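Local structure of nucleotidyltransferase-like protein (3C18) at residues T117-Q122 / S164-G169. The protein is of unestablished function but probably transfers nucleotidyl groups through a nucleotidyltransferase-like domain joined to a helical substrate-binding domain. Sequence-based numbering, arbitrary orientation. Where two conformers were deposited one is given.
Sequences TERCLQ and SVLEKG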
loop_
_atom_site.group_PDB
_atom_site.type_symbol
_atom_site.label_atom_id
_atom_site.label_comp_id
_atom_site.label_asym_id
_atom_site.label_seq_id
_atom_site.Cartn_x
_atom_site.Cartn_y
_atom_site.Cartn_z
ATOM N N THR A 117 -22.246 1.520 3.969
ATOM C CA THR A 117 -21.312 2.640 3.774
ATOM C C THR A 117 -19.879 2.146 3.639
ATOM O O THR A 117 -19.082 2.693 2.856
ATOM C CB THR A 117 -21.369 3.651 4.932
ATOM O OG1 THR A 117 -21.171 2.963 6.174
ATOM C CG2 THR A 117 -22.708 4.369 4.944
ATOM N N GLU A 118 -19.562 1.106 4.412
ATOM C CA GLU A 118 -18.200 0.528 4.386
ATOM C C GLU A 118 -17.983 -0.244 3.102
ATOM O O GLU A 118 -16.934 -0.201 2.537
ATOM C CB GLU A 118 -17.924 -0.400 5.553
ATOM C CG GLU A 118 -18.176 0.219 6.899
ATOM C CD GLU A 118 -17.960 -0.768 8.016
ATOM O OE1 GLU A 118 -17.540 -1.925 7.716
ATOM O OE2 GLU A 118 -18.211 -0.373 9.174
ATOM N N ARG A 119 -19.008 -0.940 2.651
ATOM C CA ARG A 119 -18.895 -1.692 1.418
ATOM C C ARG A 119 -18.651 -0.773 0.249
ATOM O O ARG A 119 -17.837 -1.055 -0.627
ATOM C CB ARG A 119 -20.140 -2.514 1.134
ATOM C CG ARG A 119 -19.930 -3.425 -0.049
ATOM C CD ARG A 119 -21.025 -4.487 -0.151
ATOM N NE ARG A 119 -22.301 -3.855 -0.392
ATOM C CZ ARG A 119 -22.807 -3.629 -1.597
ATOM N NH1 ARG A 119 -22.158 -4.005 -2.690
ATOM N NH2 ARG A 119 -23.979 -3.037 -1.701
ATOM N N CYS A 120 -19.372 0.336 0.243
ATOM C CA CYS A 120 -19.313 1.286 -0.886
ATOM C C CYS A 120 -17.982 1.973 -0.925
ATOM O O CYS A 120 -17.450 2.227 -1.996
ATOM C CB CYS A 120 -20.449 2.312 -0.838
ATOM S SG CYS A 120 -22.016 1.525 -1.330
ATOM N N LEU A 121 -17.429 2.242 0.247
ATOM C CA LEU A 121 -16.100 2.885 0.335
ATOM C C LEU A 121 -15.043 1.933 -0.199
ATOM O O LEU A 121 -14.140 2.315 -0.944
ATOM C CB LEU A 121 -15.762 3.262 1.783
ATOM C CG LEU A 121 -14.345 3.806 1.988
ATOM C CD1 LEU A 121 -14.034 4.919 1.015
ATOM C CD2 LEU A 121 -14.152 4.236 3.428
ATOM N N GLN A 122 -15.178 0.675 0.185
ATOM C CA GLN A 122 -14.260 -0.373 -0.302
ATOM C C GLN A 122 -14.336 -0.541 -1.826
ATOM O O GLN A 122 -13.339 -0.845 -2.494
ATOM C CB GLN A 122 -14.525 -1.674 0.424
ATOM C CG GLN A 122 -14.011 -1.649 1.890
ATOM C CD GLN A 122 -14.238 -2.927 2.612
ATOM O OE1 GLN A 122 -14.121 -4.013 2.021
ATOM N NE2 GLN A 122 -14.547 -2.829 3.931
ATOM N N SER A 164 -15.638 -7.091 -7.945
ATOM C CA SER A 164 -16.761 -7.937 -8.343
ATOM C C SER A 164 -17.332 -8.695 -7.153
ATOM O O SER A 164 -18.533 -8.895 -7.042
ATOM C CB SER A 164 -16.338 -8.880 -9.461
ATOM O OG SER A 164 -15.857 -8.114 -10.551
ATOM N N VAL A 165 -16.452 -9.062 -6.236
ATOM C CA VAL A 165 -16.840 -9.766 -5.015
ATOM C C VAL A 165 -17.598 -8.799 -4.091
ATOM O O VAL A 165 -18.671 -9.117 -3.577
ATOM C CB VAL A 165 -15.644 -10.394 -4.284
ATOM C CG1 VAL A 165 -16.051 -10.929 -2.919
ATOM C CG2 VAL A 165 -15.062 -11.506 -5.143
ATOM N N LEU A 166 -17.035 -7.616 -3.892
ATOM C CA LEU A 166 -17.708 -6.580 -3.089
ATOM C C LEU A 166 -19.097 -6.286 -3.655
ATOM O O LEU A 166 -20.064 -6.115 -2.937
ATOM C CB LEU A 166 -16.864 -5.287 -3.087
ATOM C CG LEU A 166 -15.609 -5.295 -2.193
ATOM C CD1 LEU A 166 -14.609 -4.204 -2.653
ATOM C CD2 LEU A 166 -15.972 -5.122 -0.708
ATOM N N GLU A 167 -19.204 -6.280 -4.971
ATOM C CA GLU A 167 -20.464 -5.902 -5.613
ATOM C C GLU A 167 -21.566 -6.832 -5.189
ATOM O O GLU A 167 -22.706 -6.452 -5.154
ATOM C CB GLU A 167 -20.372 -5.904 -7.143
ATOM C CG GLU A 167 -19.676 -4.711 -7.732
ATOM C CD GLU A 167 -19.573 -4.774 -9.240
ATOM O OE1 GLU A 167 -19.314 -5.878 -9.767
ATOM O OE2 GLU A 167 -19.691 -3.712 -9.905
ATOM N N LYS A 168 -21.197 -8.060 -4.872
ATOM C CA LYS A 168 -22.175 -9.117 -4.583
ATOM C C LYS A 168 -22.385 -9.175 -3.089
ATOM O O LYS A 168 -23.096 -10.019 -2.585
ATOM C CB LYS A 168 -21.698 -10.477 -5.109
ATOM C CG LYS A 168 -21.698 -10.592 -6.628
ATOM C CD LYS A 168 -23.096 -10.567 -7.216
ATOM C CE LYS A 168 -23.779 -11.959 -7.188
ATOM N NZ LYS A 168 -23.353 -12.956 -8.264
ATOM N N GLY A 169 -21.706 -8.286 -2.383
ATOM C CA GLY A 169 -21.933 -8.074 -0.956
ATOM C C GLY A 169 -21.052 -8.841 -0.008
ATOM O O GLY A 169 -21.319 -8.902 1.187
#
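A Schellman motif ends helix 146-167 at Gly169, and the contact illustrates how a neighbouring helix can dock on such a terminus, here inside the YgxA-like substrate binding domain. Arg119, near the start of helix 116-142, makes the polar part of the junction. Its CG stands anti to the backbone N (chi1 -172°), and a bend at chi3 turns the guanidinium so that NH1 donates to Leu166 O at 3.0 Å, with the oxygen close to the guanidinium plane. NH1 lies above the carbonyl plane rather than in it, and the N-H...O angle is 151°. Arg119 NH2 is meanwhile held in a salt bridge by Glu116, one turn back, which helps fix the rotation of the group. The aliphatic part packs as well, Arg119 CD lying 3.8 Å from Gly169 CA. An alanine in place of Arg119 removes the NH1 donor and the aliphatic contact with Gly169, and would probably loosen the link between the helices. One turn on, the extended chain of Gln122 crosses that of Leu166 at about a right angle. Leu166 supplies the apolar half, its CD2 lying against Gln122 CB and 3.5 Å from Gln122 OE1, while Gln122 NE2 is bonded to Ile80 O. Leu166 CD1 rests 3.6 Å from Gln122 O, and Met123 adds to the packing. At the terminus itself, Leu166 O is gripped twice, by Arg119 NH1 and by Gly169 N at 2.8 Å.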